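Local coordinates for protein D-glyceraldehyde dehydrogenase (NADP(+)) (Thermoplasma acidophilum, PDB 5IZD) that oxidises D-glyceraldehyde to (R)-glycerate with NADP(+) as cofactor, in the non-phosphorylated Entner-Doudoroff pathway of sugar breakdown, at residues G9-S14 against W183-F188; T268-K273 against S299-L304; S375-E380 against A384-A389. All coordinates share one frame; numbering follows the deposited sequence.

Contact 1: G9-S14 against W183-F188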
ATOM      1  N   GLY A   9      -1.123  -9.682 -36.475  1.00 40.67           N
ATOM      2  CA  GLY A   9      -0.236 -10.823 -36.511  1.00 41.56           C
ATOM      3  C   GLY A   9       0.492 -11.115 -37.821  1.00 42.84           C
ATOM      4  O   GLY A   9       1.043 -12.181 -37.939  1.00 42.86           O
ATOM      5  N   GLN A  10       0.518 -10.147 -38.749  1.00 43.64           N
ATOM      6  CA  GLN A  10       1.248 -10.203 -40.027  1.00 45.12           C
ATOM      7  C   GLN A  10       2.121  -8.952 -40.249  1.00 43.93           C
ATOM      8  O   GLN A  10       1.715  -7.824 -39.903  1.00 42.67           O
ATOM      9  CB  GLN A  10       0.266 -10.255 -41.198  1.00 47.28           C
ATOM     10  CG  GLN A  10      -1.035 -10.995 -40.982  1.00 49.46           C
ATOM     11  CD  GLN A  10      -1.791 -11.127 -42.296  1.00 52.87           C
ATOM     12  OE1 GLN A  10      -2.115 -10.123 -42.937  1.00 54.83           O
ATOM     13  NE2 GLN A  10      -1.987 -12.360 -42.762  1.00 55.89           N
ATOM     14  N   TRP A  11       3.295  -9.148 -40.834  1.00 44.15           N
ATOM     15  CA  TRP A  11       4.081  -8.042 -41.394  1.00 44.26           C
ATOM     16  C   TRP A  11       3.528  -7.632 -42.757  1.00 44.59           C
ATOM     17  O   TRP A  11       3.451  -8.462 -43.621  1.00 45.30           O
ATOM     18  CB  TRP A  11       5.554  -8.429 -41.561  1.00 45.03           C
ATOM     19  CG  TRP A  11       6.153  -8.682 -40.238  1.00 45.16           C
ATOM     20  CD1 TRP A  11       6.338  -9.897 -39.637  1.00 45.59           C
ATOM     21  CD2 TRP A  11       6.589  -7.687 -39.293  1.00 44.54           C
ATOM     22  NE1 TRP A  11       6.856  -9.711 -38.366  1.00 45.33           N
ATOM     23  CE2 TRP A  11       7.049  -8.369 -38.148  1.00 44.27           C
ATOM     24  CE3 TRP A  11       6.666  -6.291 -39.323  1.00 44.24           C
ATOM     25  CZ2 TRP A  11       7.597  -7.705 -37.053  1.00 43.85           C
ATOM     26  CZ3 TRP A  11       7.203  -5.629 -38.233  1.00 43.80           C
ATOM     27  CH2 TRP A  11       7.640  -6.334 -37.093  1.00 43.43           C
ATOM     28  N   VAL A  12       3.142  -6.374 -42.943  1.00 43.91           N
ATOM     29  CA  VAL A  12       2.473  -5.907 -44.175  1.00 44.83           C
ATOM     30  C   VAL A  12       3.042  -4.547 -44.612  1.00 44.76           C
ATOM     31  O   VAL A  12       3.729  -3.839 -43.825  1.00 43.26           O
ATOM     32  CB  VAL A  12       0.931  -5.793 -44.012  1.00 45.07           C
ATOM     33  CG1 VAL A  12       0.286  -7.144 -43.701  1.00 45.72           C
ATOM     34  CG2 VAL A  12       0.575  -4.854 -42.875  1.00 44.23           C
ATOM     35  N   ASN A  13       2.759  -4.200 -45.867  1.00 45.62           N
ATOM     36  CA  ASN A  13       3.052  -2.890 -46.438  1.00 46.17           C
ATOM     37  C   ASN A  13       1.890  -1.970 -46.103  1.00 46.10           C
ATOM     38  O   ASN A  13       0.819  -2.436 -45.745  1.00 45.85           O
ATOM     39  CB  ASN A  13       3.149  -2.968 -47.963  1.00 47.57           C
ATOM     40  CG  ASN A  13       4.275  -3.847 -48.429  1.00 48.90           C
ATOM     41  OD1 ASN A  13       5.372  -3.816 -47.853  1.00 49.31           O
ATOM     42  ND2 ASN A  13       4.032  -4.637 -49.512  1.00 50.24           N
ATOM     43  N   SER A  14       2.121  -0.664 -46.206  1.00 46.61           N
ATOM     44  CA  SER A  14       1.059   0.331 -46.129  1.00 47.62           C
ATOM     45  C   SER A  14       0.023   0.001 -47.179  1.00 48.30           C
ATOM     46  O   SER A  14       0.414  -0.418 -48.241  1.00 48.01           O
ATOM     47  CB  SER A  14       1.605   1.708 -46.514  1.00 48.99           C
ATOM     48  OG  SER A  14       0.557   2.665 -46.337  1.00 50.42           O
ATOM     49  N   TRP A 183      12.469  -3.564 -34.439  1.00 33.26           N
ATOM     50  CA  TRP A 183      13.296  -4.684 -33.992  1.00 33.57           C
ATOM     51  C   TRP A 183      12.807  -5.264 -32.612  1.00 32.99           C
ATOM     52  O   TRP A 183      12.688  -6.500 -32.433  1.00 33.30           O
ATOM     53  CB  TRP A 183      14.754  -4.266 -33.975  1.00 33.65           C
ATOM     54  CG  TRP A 183      15.730  -5.329 -33.636  1.00 34.15           C
ATOM     55  CD1 TRP A 183      16.445  -6.064 -34.512  1.00 34.72           C
ATOM     56  CD2 TRP A 183      16.117  -5.792 -32.297  1.00 33.96           C
ATOM     57  NE1 TRP A 183      17.265  -6.942 -33.835  1.00 34.99           N
ATOM     58  CE2 TRP A 183      17.113  -6.772 -32.480  1.00 34.72           C
ATOM     59  CE3 TRP A 183      15.751  -5.443 -31.007  1.00 33.66           C
ATOM     60  CZ2 TRP A 183      17.710  -7.452 -31.409  1.00 34.86           C
ATOM     61  CZ3 TRP A 183      16.364  -6.103 -29.898  1.00 33.76           C
ATOM     62  CH2 TRP A 183      17.324  -7.102 -30.123  1.00 34.35           C
ATOM     63  N   ILE A 184      12.451  -4.375 -31.705  1.00 32.18           N
ATOM     64  CA  ILE A 184      11.913  -4.772 -30.404  1.00 31.79           C
ATOM     65  C   ILE A 184      10.601  -5.496 -30.555  1.00 32.05           C
ATOM     66  O   ILE A 184      10.440  -6.569 -29.989  1.00 32.25           O
ATOM     67  CB  ILE A 184      11.767  -3.550 -29.463  1.00 31.03           C
ATOM     68  CG1 ILE A 184      13.163  -3.088 -29.066  1.00 30.98           C
ATOM     69  CG2 ILE A 184      10.980  -3.908 -28.210  1.00 30.70           C
ATOM     70  CD1 ILE A 184      13.221  -1.692 -28.535  1.00 30.51           C
ATOM     71  N   VAL A 185       9.710  -4.937 -31.370  1.00 32.24           N
ATOM     72  CA  VAL A 185       8.423  -5.531 -31.683  1.00 32.67           C
ATOM     73  C   VAL A 185       8.575  -6.959 -32.206  1.00 33.83           C
ATOM     74  O   VAL A 185       7.831  -7.855 -31.792  1.00 33.84           O
ATOM     75  CB  VAL A 185       7.623  -4.662 -32.696  1.00 32.63           C
ATOM     76  CG1 VAL A 185       6.413  -5.408 -33.254  1.00 32.99           C
ATOM     77  CG2 VAL A 185       7.154  -3.359 -32.013  1.00 31.91           C
ATOM     78  N   ARG A 186       9.524  -7.145 -33.117  1.00 34.77           N
ATOM     79  CA  ARG A 186       9.793  -8.462 -33.714  1.00 36.10           C
ATOM     80  C   ARG A 186      10.239  -9.422 -32.598  1.00 35.98           C
ATOM     81  O   ARG A 186       9.760 -10.546 -32.564  1.00 36.29           O
ATOM     82  CB  ARG A 186      10.808  -8.362 -34.861  1.00 37.31           C
ATOM     83  CG  ARG A 186      11.104  -9.670 -35.639  1.00 38.89           C
ATOM     84  CD  ARG A 186      11.956  -9.418 -36.886  1.00 40.08           C
ATOM     85  NE  ARG A 186      11.236  -8.659 -37.931  1.00 40.82           N
ATOM     86  CZ  ARG A 186      10.410  -9.174 -38.868  1.00 41.84           C
ATOM     87  NH1 ARG A 186      10.151 -10.485 -38.959  1.00 42.77           N
ATOM     88  NH2 ARG A 186       9.821  -8.350 -39.756  1.00 41.96           N
ATOM     89  N   LYS A 187      11.050  -8.964 -31.632  1.00 35.33           N
ATOM     90  CA  LYS A 187      11.429  -9.830 -30.511  1.00 35.25           C
ATOM     91  C   LYS A 187      10.222 -10.264 -29.665  1.00 34.89           C
ATOM     92  O   LYS A 187      10.133 -11.414 -29.273  1.00 35.09           O
ATOM     93  CB  LYS A 187      12.562  -9.217 -29.669  1.00 35.01           C
ATOM     94  CG  LYS A 187      13.883  -9.134 -30.431  1.00 35.61           C
ATOM     95  CD  LYS A 187      14.580 -10.488 -30.512  1.00 36.58           C
ATOM     96  CE  LYS A 187      15.727 -10.453 -31.513  1.00 37.26           C
ATOM     97  NZ  LYS A 187      15.191 -10.497 -32.906  1.00 37.85           N
ATOM     98  N   PHE A 188       9.295  -9.353 -29.409  1.00 34.31           N
ATOM     99  CA  PHE A 188       8.048  -9.699 -28.731  1.00 34.26           C
ATOM    100  C   PHE A 188       7.211 -10.712 -29.526  1.00 35.33           C
ATOM    101  O   PHE A 188       6.668 -11.710 -28.946  1.00 35.52           O
ATOM    102  CB  PHE A 188       7.242  -8.438 -28.408  1.00 33.30           C
ATOM    103  CG  PHE A 188       7.632  -7.825 -27.133  1.00 32.44           C
ATOM    104  CD1 PHE A 188       8.700  -6.958 -27.079  1.00 32.09           C
ATOM    105  CD2 PHE A 188       6.980  -8.165 -25.957  1.00 32.07           C
ATOM    106  CE1 PHE A 188       9.072  -6.358 -25.889  1.00 31.55           C
ATOM    107  CE2 PHE A 188       7.370  -7.577 -24.762  1.00 31.51           C
ATOM    108  CZ  PHE A 188       8.427  -6.677 -24.726  1.00 31.13           C
TER
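Trp-11 and Arg-186 form a stacked cation-pi pair that ties strand 10-12 to helix 178-190. This helix follows strand 168-172 and leads to the parallel strand 198-200, a beta-alpha-beta crossover of the Rossmann-like NADP-binding domain of aldehyde dehydrogenases. The guanidinium lies flat over one indole face, with the two planes only 16° apart. Arg-186 CZ sits 3.8 Å from the centroid of the five-membered ring. NH2 reaches further over the indole, across the bond shared by the two rings, and approaches Trp-11 CE2 to 3.2 Å. The arginine starts out alongside the strand rather than at it. Its CG is anti to the backbone N (chi1 -176°), and a bend at chi3 (-68°) lays the guanidinium over the indole. The aliphatic root also takes part, as Arg-186 CB comes within 3.9 Å of Trp-11 CZ2. Val-185, one residue earlier on the helix, meets the far end of the indole obliquely. Val-185 also packs on Leu-198 and Phe-200 of strand 198-200. On the strand side, the rings of Trp-11 and Tyr-6 also meet, their planes strongly tilted. Trp-11 NE1 and Arg-186 NH1 are 3.4 Å apart. Both are donors, so this closeness comes from the stack and is not a hydrogen bond. The apolar end of the contact is Trp-11 CH2 against Val-185 CG1, at 4.1 Å.

Contact 2: T268-K273 against S299-L304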
ATOM      1  N   THR A 268      29.173  15.234 -13.199  1.00 31.59           N
ATOM      2  CA  THR A 268      27.740  15.138 -13.386  1.00 30.77           C
ATOM      3  C   THR A 268      27.217  16.136 -14.450  1.00 30.55           C
ATOM      4  O   THR A 268      26.299  15.796 -15.206  1.00 29.99           O
ATOM      5  CB  THR A 268      26.977  15.346 -12.069  1.00 30.53           C
ATOM      6  OG1 THR A 268      27.516  14.475 -11.050  1.00 30.64           O
ATOM      7  CG2 THR A 268      25.488  15.128 -12.260  1.00 29.86           C
ATOM      8  N   LEU A 269      27.756  17.356 -14.465  1.00 30.85           N
ATOM      9  CA  LEU A 269      27.332  18.346 -15.452  1.00 30.85           C
ATOM     10  C   LEU A 269      27.734  17.933 -16.870  1.00 30.89           C
ATOM     11  O   LEU A 269      26.968  18.127 -17.809  1.00 30.64           O
ATOM     12  CB  LEU A 269      27.919  19.727 -15.164  1.00 31.22           C
ATOM     13  CG  LEU A 269      27.474  20.836 -16.112  1.00 31.19           C
ATOM     14  CD1 LEU A 269      25.959  21.015 -16.067  1.00 30.80           C
ATOM     15  CD2 LEU A 269      28.188  22.123 -15.705  1.00 31.80           C
ATOM     16  N   LEU A 270      28.920  17.355 -17.020  1.00 31.30           N
ATOM     17  CA  LEU A 270      29.309  16.824 -18.342  1.00 31.46           C
ATOM     18  C   LEU A 270      28.285  15.807 -18.822  1.00 30.73           C
ATOM     19  O   LEU A 270      27.865  15.835 -19.997  1.00 30.43           O
ATOM     20  CB  LEU A 270      30.695  16.199 -18.300  1.00 32.19           C
ATOM     21  CG  LEU A 270      31.899  17.147 -18.298  1.00 32.98           C
ATOM     22  CD1 LEU A 270      33.177  16.335 -18.020  1.00 33.59           C
ATOM     23  CD2 LEU A 270      32.021  17.866 -19.638  1.00 33.05           C
ATOM     24  N   TRP A 271      27.922  14.897 -17.927  1.00 30.21           N
ATOM     25  CA  TRP A 271      26.862  13.929 -18.201  1.00 29.61           C
ATOM     26  C   TRP A 271      25.511  14.620 -18.523  1.00 29.09           C
ATOM     27  O   TRP A 271      24.926  14.413 -19.613  1.00 28.62           O
ATOM     28  CB  TRP A 271      26.674  12.926 -17.055  1.00 29.48           C
ATOM     29  CG  TRP A 271      25.568  12.003 -17.391  1.00 29.05           C
ATOM     30  CD1 TRP A 271      25.656  10.843 -18.127  1.00 29.04           C
ATOM     31  CD2 TRP A 271      24.186  12.163 -17.059  1.00 28.62           C
ATOM     32  NE1 TRP A 271      24.414  10.298 -18.287  1.00 28.62           N
ATOM     33  CE2 TRP A 271      23.491  11.103 -17.665  1.00 28.41           C
ATOM     34  CE3 TRP A 271      23.458  13.132 -16.354  1.00 28.45           C
ATOM     35  CZ2 TRP A 271      22.122  10.968 -17.554  1.00 28.02           C
ATOM     36  CZ3 TRP A 271      22.065  12.998 -16.273  1.00 28.03           C
ATOM     37  CH2 TRP A 271      21.433  11.928 -16.860  1.00 27.81           C
ATOM     38  N   ALA A 272      25.082  15.522 -17.645  1.00 28.76           N
ATOM     39  CA  ALA A 272      23.753  16.085 -17.757  1.00 28.42           C
ATOM     40  C   ALA A 272      23.557  16.975 -18.974  1.00 28.53           C
ATOM     41  O   ALA A 272      22.464  17.020 -19.529  1.00 28.14           O
ATOM     42  CB  ALA A 272      23.349  16.810 -16.441  1.00 28.43           C
ATOM     43  N   LYS A 273      24.620  17.652 -19.424  1.00 29.07           N
ATOM     44  CA  LYS A 273      24.533  18.451 -20.612  1.00 29.31           C
ATOM     45  C   LYS A 273      24.759  17.656 -21.902  1.00 29.48           C
ATOM     46  O   LYS A 273      24.086  17.885 -22.896  1.00 29.47           O
ATOM     47  CB  LYS A 273      25.559  19.564 -20.606  1.00 29.76           C
ATOM     48  CG  LYS A 273      25.385  20.582 -21.730  1.00 29.94           C
ATOM     49  CD  LYS A 273      24.075  21.346 -21.665  1.00 29.70           C
ATOM     50  CE  LYS A 273      23.005  20.793 -22.565  1.00 29.36           C
ATOM     51  NZ  LYS A 273      21.730  21.522 -22.416  1.00 29.19           N
ATOM     52  N   SER A 299      35.360  28.033 -15.699  1.00 37.92           N
ATOM     53  CA  SER A 299      36.665  27.818 -16.340  1.00 38.56           C
ATOM     54  C   SER A 299      36.927  26.308 -16.509  1.00 38.11           C
ATOM     55  O   SER A 299      37.235  25.836 -17.596  1.00 37.75           O
ATOM     56  CB  SER A 299      37.726  28.490 -15.445  1.00 39.64           C
ATOM     57  OG  SER A 299      39.040  28.155 -15.815  1.00 40.50           O
ATOM     58  N   ARG A 300      36.737  25.537 -15.432  1.00 37.99           N
ATOM     59  CA  ARG A 300      36.950  24.091 -15.462  1.00 37.82           C
ATOM     60  C   ARG A 300      35.953  23.461 -16.449  1.00 37.14           C
ATOM     61  O   ARG A 300      36.325  22.584 -17.235  1.00 36.85           O
ATOM     62  CB  ARG A 300      36.837  23.471 -14.044  1.00 38.12           C
ATOM     63  CG  ARG A 300      37.981  23.899 -13.134  1.00 39.38           C
ATOM     64  CD  ARG A 300      38.091  23.106 -11.836  1.00 39.91           C
ATOM     65  NE  ARG A 300      38.327  21.702 -12.184  1.00 40.24           N
ATOM     66  CZ  ARG A 300      38.140  20.662 -11.373  1.00 40.52           C
ATOM     67  NH1 ARG A 300      37.732  20.824 -10.124  1.00 40.52           N
ATOM     68  NH2 ARG A 300      38.414  19.440 -11.838  1.00 40.61           N
ATOM     69  N   PHE A 301      34.709  23.955 -16.454  1.00 36.80           N
ATOM     70  CA  PHE A 301      33.651  23.392 -17.293  1.00 36.40           C
ATOM     71  C   PHE A 301      33.911  23.653 -18.773  1.00 36.40           C
ATOM     72  O   PHE A 301      33.703  22.768 -19.614  1.00 36.13           O
ATOM     73  CB  PHE A 301      32.280  23.976 -16.921  1.00 36.38           C
ATOM     74  CG  PHE A 301      31.144  23.494 -17.787  1.00 36.06           C
ATOM     75  CD1 PHE A 301      30.950  22.133 -18.018  1.00 35.77           C
ATOM     76  CD2 PHE A 301      30.208  24.406 -18.309  1.00 36.12           C
ATOM     77  CE1 PHE A 301      29.879  21.693 -18.795  1.00 35.48           C
ATOM     78  CE2 PHE A 301      29.136  23.958 -19.078  1.00 35.62           C
ATOM     79  CZ  PHE A 301      28.984  22.605 -19.336  1.00 35.22           C
ATOM     80  N   VAL A 302      34.345  24.860 -19.085  1.00 36.76           N
ATOM     81  CA  VAL A 302      34.798  25.175 -20.446  1.00 37.04           C
ATOM     82  C   VAL A 302      35.963  24.257 -20.898  1.00 37.42           C
ATOM     83  O   VAL A 302      35.930  23.675 -22.014  1.00 37.36           O
ATOM     84  CB  VAL A 302      35.153  26.664 -20.579  1.00 37.42           C
ATOM     85  CG1 VAL A 302      35.803  26.921 -21.948  1.00 37.62           C
ATOM     86  CG2 VAL A 302      33.900  27.513 -20.395  1.00 37.04           C
ATOM     87  N   GLU A 303      36.965  24.115 -20.020  1.00 38.04           N
ATOM     88  CA  GLU A 303      38.159  23.272 -20.294  1.00 38.64           C
ATOM     89  C   GLU A 303      37.779  21.815 -20.523  1.00 38.26           C
ATOM     90  O   GLU A 303      38.247  21.207 -21.482  1.00 38.09           O
ATOM     91  CB  GLU A 303      39.214  23.387 -19.184  1.00 39.35           C
ATOM     92  CG  GLU A 303      40.505  22.618 -19.399  0.50 39.88           C
ATOM     93  CD  GLU A 303      41.305  23.084 -20.604  0.50 40.44           C
ATOM     94  OE1 GLU A 303      42.107  22.275 -21.097  0.50 40.85           O
ATOM     95  OE2 GLU A 303      41.147  24.240 -21.067  0.50 40.55           O
ATOM     96  N   LEU A 304      36.862  21.274 -19.722  1.00 37.87           N
ATOM     97  CA  LEU A 304      36.435  19.901 -19.945  1.00 37.68           C
ATOM     98  C   LEU A 304      35.609  19.705 -21.238  1.00 37.63           C
ATOM     99  O   LEU A 304      35.765  18.678 -21.970  1.00 37.55           O
ATOM    100  CB  LEU A 304      35.656  19.403 -18.749  1.00 37.22           C
ATOM    101  CG  LEU A 304      36.541  19.170 -17.534  1.00 37.66           C
ATOM    102  CD1 LEU A 304      35.682  19.319 -16.305  1.00 37.35           C
ATOM    103  CD2 LEU A 304      37.155  17.784 -17.599  1.00 37.76           C
TER
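Leu-269 sets one methyl squarely on the ring of Phe-301. Its CD2 stands 3.5 Å from the ring centroid, only 11° off the ring normal, which is a CH-pi contact over the centre of the face. CG follows close behind and comes to 3.7 Å from Phe-301 CE1. The two side chains cross at about a right angle, and CD2, with CG behind it, does the touching. Both have CG anti to the backbone N. In Phe-301 this torsion (chi1 177°) carries the ring across to the other helix, although its CB does not point there directly. Leu-270 makes the second half of the contact and uses a different first torsion, with CG anti to its carbonyl carbon (chi1 -77°). Both methyls, CD1 and CD2, face the CB of Leu-304, each 4.0 Å from it. These side chains also cross at about a right angle. Leu-270 CD2 lies more loosely against the Phe-301 ring, 4.5 Å from CE1. No hydrogen bond joins the two segments. All four touching residues are buried, and the interface is apolar helix packing. The axes stay 11.0 Å apart at closest approach, so long side chains fill the gap. Phe-492 of the second subunit packs on Leu-270 and Leu-304 and covers this part of the helix pair. Helix 262-274 connects the parallel strands 252-256 and 284-290 of the catalytic domain, and helix 294-305 follows strand 284-290. Leu-269 also rests on Ala-284 and Leu-287 of that strand. Phe-301 reaches Leu-266 and Tyr-274 along helix 262-274.

Contact 3: S375-E380 against A384-A389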
ATOM      1  N   SER A 375      15.329  35.300 -20.128  1.00 37.71           N
ATOM      2  CA  SER A 375      15.587  35.087 -21.573  1.00 37.57           C
ATOM      3  C   SER A 375      15.119  33.700 -22.109  1.00 36.92           C
ATOM      4  O   SER A 375      14.866  32.770 -21.332  1.00 35.94           O
ATOM      5  CB  SER A 375      17.086  35.247 -21.866  1.00 37.58           C
ATOM      6  OG  SER A 375      17.795  34.121 -21.379  1.00 37.07           O
ATOM      7  N   LYS A 376      15.055  33.560 -23.446  1.00 37.07           N
ATOM      8  CA  LYS A 376      14.646  32.285 -24.048  1.00 36.79           C
ATOM      9  C   LYS A 376      15.590  31.110 -23.679  1.00 35.77           C
ATOM     10  O   LYS A 376      15.134  29.986 -23.462  1.00 34.78           O
ATOM     11  CB  LYS A 376      14.465  32.400 -25.598  1.00 37.60           C
ATOM     12  CG  LYS A 376      13.158  33.108 -26.043  1.00 38.55           C
ATOM     13  CD  LYS A 376      12.985  33.120 -27.595  1.00 39.58           C
ATOM     14  CE  LYS A 376      11.989  34.183 -28.111  1.00 40.35           C
ATOM     15  N   ILE A 377      16.873  31.382 -23.580  1.00 35.83           N
ATOM     16  CA  ILE A 377      17.889  30.387 -23.164  1.00 36.06           C
ATOM     17  C   ILE A 377      17.615  29.779 -21.749  1.00 35.56           C
ATOM     18  O   ILE A 377      18.021  28.644 -21.449  1.00 34.95           O
ATOM     19  CB  ILE A 377      19.278  31.096 -23.276  1.00 37.12           C
ATOM     20  CG1 ILE A 377      19.697  31.170 -24.744  1.00 37.87           C
ATOM     21  CG2 ILE A 377      20.392  30.480 -22.460  1.00 37.20           C
ATOM     22  CD1 ILE A 377      20.148  29.859 -25.348  1.00 37.59           C
ATOM     23  N   PHE A 378      16.931  30.560 -20.901  1.00 35.44           N
ATOM     24  CA  PHE A 378      16.550  30.144 -19.567  1.00 35.32           C
ATOM     25  C   PHE A 378      15.048  29.753 -19.417  1.00 34.59           C
ATOM     26  O   PHE A 378      14.695  29.193 -18.392  1.00 34.72           O
ATOM     27  CB  PHE A 378      16.953  31.253 -18.547  1.00 36.11           C
ATOM     28  CG  PHE A 378      18.279  30.987 -17.876  1.00 36.72           C
ATOM     29  CD1 PHE A 378      19.432  30.904 -18.617  1.00 37.50           C
ATOM     30  CD2 PHE A 378      18.372  30.759 -16.540  1.00 36.70           C
ATOM     31  CE1 PHE A 378      20.655  30.627 -18.013  1.00 37.77           C
ATOM     32  CE2 PHE A 378      19.577  30.479 -15.943  1.00 36.95           C
ATOM     33  CZ  PHE A 378      20.721  30.408 -16.667  1.00 37.25           C
ATOM     34  N   GLN A 379      14.180  30.064 -20.395  1.00 34.07           N
ATOM     35  CA  GLN A 379      12.748  29.838 -20.256  1.00 33.60           C
ATOM     36  C   GLN A 379      12.148  28.837 -21.262  1.00 33.26           C
ATOM     37  O   GLN A 379      11.035  28.326 -21.056  1.00 32.64           O
ATOM     38  CB  GLN A 379      11.996  31.178 -20.333  1.00 33.96           C
ATOM     39  CG  GLN A 379      12.279  32.113 -19.169  1.00 34.44           C
ATOM     40  CD  GLN A 379      11.803  31.593 -17.822  1.00 34.01           C
ATOM     41  OE1 GLN A 379      10.784  30.927 -17.710  1.00 33.56           O
ATOM     42  NE2 GLN A 379      12.579  31.864 -16.800  1.00 34.42           N
ATOM     43  N   GLU A 380      12.861  28.529 -22.321  1.00 33.14           N
ATOM     44  CA  GLU A 380      12.350  27.653 -23.402  1.00 33.29           C
ATOM     45  C   GLU A 380      13.321  26.434 -23.563  1.00 33.13           C
ATOM     46  O   GLU A 380      14.547  26.621 -23.591  1.00 32.78           O
ATOM     47  CB  GLU A 380      12.271  28.408 -24.759  1.00 33.76           C
ATOM     48  CG  GLU A 380      11.365  29.634 -24.796  1.00 34.37           C
ATOM     49  N   ALA A 384      19.645  20.322 -26.795  1.00 30.27           N
ATOM     50  CA  ALA A 384      20.835  20.424 -27.673  1.00 30.29           C
ATOM     51  C   ALA A 384      22.005  20.786 -26.746  1.00 30.14           C
ATOM     52  O   ALA A 384      21.766  21.060 -25.573  1.00 29.78           O
ATOM     53  CB  ALA A 384      20.620  21.455 -28.762  1.00 30.60           C
ATOM     54  N   PRO A 385      23.259  20.752 -27.232  1.00 30.20           N
ATOM     55  CA  PRO A 385      24.380  20.842 -26.280  1.00 30.24           C
ATOM     56  C   PRO A 385      24.775  22.293 -25.871  1.00 30.51           C
ATOM     57  O   PRO A 385      25.930  22.680 -25.951  1.00 30.82           O
ATOM     58  CB  PRO A 385      25.499  20.105 -27.029  1.00 30.57           C
ATOM     59  CG  PRO A 385      25.216  20.445 -28.446  1.00 30.82           C
ATOM     60  CD  PRO A 385      23.726  20.384 -28.585  1.00 30.48           C
ATOM     61  N   VAL A 386      23.795  23.049 -25.389  1.00 30.22           N
ATOM     62  CA  VAL A 386      23.892  24.474 -25.184  1.00 30.60           C
ATOM     63  C   VAL A 386      23.375  24.768 -23.761  1.00 30.52           C
ATOM     64  O   VAL A 386      22.307  24.279 -23.393  1.00 29.88           O
ATOM     65  CB  VAL A 386      22.964  25.253 -26.157  1.00 30.67           C
ATOM     66  CG1 VAL A 386      23.081  26.751 -25.927  1.00 31.08           C
ATOM     67  CG2 VAL A 386      23.227  24.912 -27.619  1.00 30.89           C
ATOM     68  N   ILE A 387      24.096  25.572 -22.984  1.00 31.14           N
ATOM     69  CA  ILE A 387      23.622  25.938 -21.663  1.00 31.32           C
ATOM     70  C   ILE A 387      24.117  27.338 -21.304  1.00 32.25           C
ATOM     71  O   ILE A 387      25.216  27.718 -21.648  1.00 32.57           O
ATOM     72  CB  ILE A 387      24.017  24.861 -20.614  1.00 31.12           C
ATOM     73  CG1 ILE A 387      23.314  25.099 -19.255  1.00 31.01           C
ATOM     74  CG2 ILE A 387      25.531  24.818 -20.403  1.00 31.59           C
ATOM     75  CD1 ILE A 387      23.284  23.885 -18.342  1.00 30.62           C
ATOM     76  N   GLY A 388      23.268  28.108 -20.616  1.00 32.78           N
ATOM     77  CA  GLY A 388      23.652  29.372 -19.980  1.00 33.60           C
ATOM     78  C   GLY A 388      23.845  29.159 -18.510  1.00 33.91           C
ATOM     79  O   GLY A 388      23.211  28.240 -17.932  1.00 33.32           O
ATOM     80  N   ALA A 389      24.664  30.038 -17.906  1.00 34.82           N
ATOM     81  CA  ALA A 389      25.022  29.984 -16.519  1.00 35.32           C
ATOM     82  C   ALA A 389      24.798  31.346 -15.862  1.00 36.73           C
ATOM     83  O   ALA A 389      24.954  32.395 -16.484  1.00 36.91           O
ATOM     84  CB  ALA A 389      26.458  29.556 -16.332  1.00 35.40           C
TER
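Lys-251 NZ is held by two carbonyl oxygens, those of Ile-377 and Glu-380, so the lysine bonds to the backbone both inside the short helix 376-379 and just after it. The helix then meets strand 386-392 through two side chains. Ile-377 points its CB toward the strand and splits its branches: CD1 touches Val-386 CG1 at 4.3 Å, and CG2 lies 4.2 Å from Gly-388 N. Phe-378 reaches the strand with the far end of its ring. Its CE1 and CZ are each 3.5 Å from Gly-388 O, approached obliquely. The amide N of Ala-389 lies at the edge of the same ring, 4.1 Å from CE1. The segments belong to a beta-alpha-beta unit of strand 366-369, helix 376-379 and strand 386-392, in which the two strands are parallel neighbours in the sheet of the catalytic domain. Gly-388 sits where both side chains press on the strand, and its lack of a CB lets them approach the backbone. Tyr-288 of the adjoining strand 284-290 meets the Phe-378 ring almost at right angles. Just before strand 386-392, Pro-385 centres an inverse gamma turn, closed by a weak bond of 2.8 Å from Val-386 N to Ala-384 O.

Contacts 2 and 3 are neighbours, with centres about 15 Å apart. Lys-273 NZ of contact 2 probably donates a hydrogen bond to Val-386 O of contact 3, at 3.0 Å. Phe-301 CE2 also packs on Ile-387 CG2, at 3.9 Å. Contact 1 lies on the other side of the chain's centre, about 42 Å from contact 2 and 40 Å from contact 3, centre to centre. Its Val-185 side chain is about 13 Å from the bound NADP. The side chain of Val-386 in contact 3 is about 4 Å from that of Ile-382, a probable cofactor-binding residue close in sequence too. Cys-281, the probable active-site cysteine, oxidised to 3-sulfinoalanine in this crystal, lies in sequence between the segments of contact 2.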